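Local coordinates for protein hypothetical methylmalonyl-CoA decarboxylase alpha subunit (PDB 1X0U) that is a putative carboxyl transferase subunit with a ClpP/crotonase-type fold, six chains of which form the assembly, at residues K297-G302 and G318-A323. Sequence-based numbering, arbitrary orientation.
Sequences KIVDNG and GFARIA
D300, just past the end of helix 291-298, grips the end of strand 315-322 with both its backbone and its carboxylate. Its N-H meets R321 O at 2.9 Å in a nearly straight bond. Chi1 (-65°) sets CG anti to the carbonyl carbon, 3.1 Å from R321 O, and from there OD1 takes the N-H of A323 at 2.6 Å through its syn lone pair. OD1 also forms a salt bridge with R495, which hydrogen-bonds I298 O too, and OD2 accepts G324 N; several donors thus share this buried acid and would be expected to stabilise its negative charge. A water bridges the two backbones, hydrogen-bonded to D300 O and accepting the N-H of R321 at 3.1 Å.

V299 supplies most of the apolar part, with I298 CG2 touching I322 CD1 beside it. Its CG1, also anti to the carbonyl carbon (chi1 -54°), rests 3.6 Å from A320 CB and 4.2 Å from I322 CG1, the valine and isoleucine side chains crossing at about a right angle. R321 lays its CB 3.6 Å from D300 OD2, then runs extended from CG to NE, away from the helix end, and its NH1 hydrogen-bonds P262 O and G324 O. The chain just after helix 291-298 is thereby fastened to the beta-hairpin of strands 315-322 and 325-332, near one edge of the mixed sheet in the second crotonase-like half of this carboxyl transferase fold.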
# COMPACT_ATOMS: atom_id res chain seq x y z
N LYS A 297 3.28 20.95 -39.19
CA LYS A 297 4.51 20.42 -39.74
C LYS A 297 5.13 19.36 -38.85
O LYS A 297 5.80 18.46 -39.33
CB LYS A 297 5.54 21.54 -39.95
CG LYS A 297 5.79 21.96 -41.40
CD LYS A 297 5.08 23.27 -41.75
CE LYS A 297 5.76 24.00 -42.91
NZ LYS A 297 5.94 23.15 -44.13
N ILE A 298 4.92 19.46 -37.54
CA ILE A 298 5.52 18.49 -36.63
C ILE A 298 4.74 17.20 -36.44
O ILE A 298 5.33 16.12 -36.39
CB ILE A 298 5.75 19.08 -35.23
CG1 ILE A 298 6.73 20.25 -35.31
CG2 ILE A 298 6.32 18.00 -34.29
CD1 ILE A 298 6.78 21.10 -34.06
N VAL A 299 3.42 17.30 -36.35
CA VAL A 299 2.58 16.14 -36.08
C VAL A 299 2.16 15.28 -37.26
O VAL A 299 2.22 15.71 -38.41
CB VAL A 299 1.33 16.58 -35.32
CG1 VAL A 299 1.74 17.36 -34.09
CG2 VAL A 299 0.44 17.44 -36.23
N ASP A 300 1.73 14.06 -36.95
CA ASP A 300 1.28 13.10 -37.93
C ASP A 300 0.22 13.69 -38.88
O ASP A 300 -0.81 14.21 -38.44
CB ASP A 300 0.70 11.87 -37.23
CG ASP A 300 1.74 11.08 -36.42
OD1 ASP A 300 2.88 11.56 -36.24
OD2 ASP A 300 1.39 9.98 -35.95
N ASN A 301 0.50 13.61 -40.18
CA ASN A 301 -0.41 14.11 -41.21
C ASN A 301 -0.99 15.50 -40.93
O ASN A 301 -2.06 15.85 -41.44
CB ASN A 301 -1.56 13.11 -41.39
CG ASN A 301 -1.05 11.71 -41.70
OD1 ASN A 301 -1.55 10.73 -41.16
ND2 ASN A 301 -0.06 11.61 -42.57
N GLY A 302 -0.27 16.29 -40.13
CA GLY A 302 -0.71 17.64 -39.81
C GLY A 302 -2.03 17.78 -39.07
O GLY A 302 -2.55 18.88 -38.96
N GLY A 318 -4.05 21.61 -27.80
CA GLY A 318 -4.83 20.61 -28.49
C GLY A 318 -4.14 19.27 -28.52
O GLY A 318 -3.04 19.10 -27.97
N PHE A 319 -4.81 18.31 -29.16
CA PHE A 319 -4.31 16.96 -29.28
C PHE A 319 -3.82 16.67 -30.69
O PHE A 319 -4.25 17.29 -31.66
CB PHE A 319 -5.41 15.95 -28.93
CG PHE A 319 -5.95 16.08 -27.52
CD1 PHE A 319 -7.27 16.47 -27.30
CD2 PHE A 319 -5.14 15.79 -26.43
CE1 PHE A 319 -7.77 16.57 -26.00
CE2 PHE A 319 -5.64 15.90 -25.13
CZ PHE A 319 -6.96 16.29 -24.92
N ALA A 320 -2.92 15.70 -30.78
CA ALA A 320 -2.36 15.30 -32.06
C ALA A 320 -1.61 14.01 -31.81
O ALA A 320 -1.50 13.56 -30.67
CB ALA A 320 -1.39 16.36 -32.58
N ARG A 321 -1.09 13.43 -32.87
CA ARG A 321 -0.30 12.22 -32.71
C ARG A 321 1.06 12.48 -33.28
O ARG A 321 1.21 13.21 -34.26
CB ARG A 321 -0.96 11.05 -33.43
CG ARG A 321 -2.11 10.44 -32.66
CD ARG A 321 -2.93 9.50 -33.51
NE ARG A 321 -4.16 9.13 -32.82
CZ ARG A 321 -4.20 8.37 -31.73
NH1 ARG A 321 -3.07 7.90 -31.22
NH2 ARG A 321 -5.36 8.10 -31.14
N ILE A 322 2.07 11.90 -32.65
CA ILE A 322 3.44 12.01 -33.13
C ILE A 322 3.96 10.59 -33.25
O ILE A 322 4.25 9.93 -32.24
CB ILE A 322 4.32 12.82 -32.17
CG1 ILE A 322 3.94 14.30 -32.29
CG2 ILE A 322 5.79 12.61 -32.52
CD1 ILE A 322 4.78 15.23 -31.45
N ALA A 323 4.06 10.12 -34.49
CA ALA A 323 4.50 8.75 -34.76
C ALA A 323 3.49 7.79 -34.14
O ALA A 323 3.85 6.80 -33.52
CB ALA A 323 5.89 8.51 -34.16
O HOH W 1 -1.71 14.43 -35.71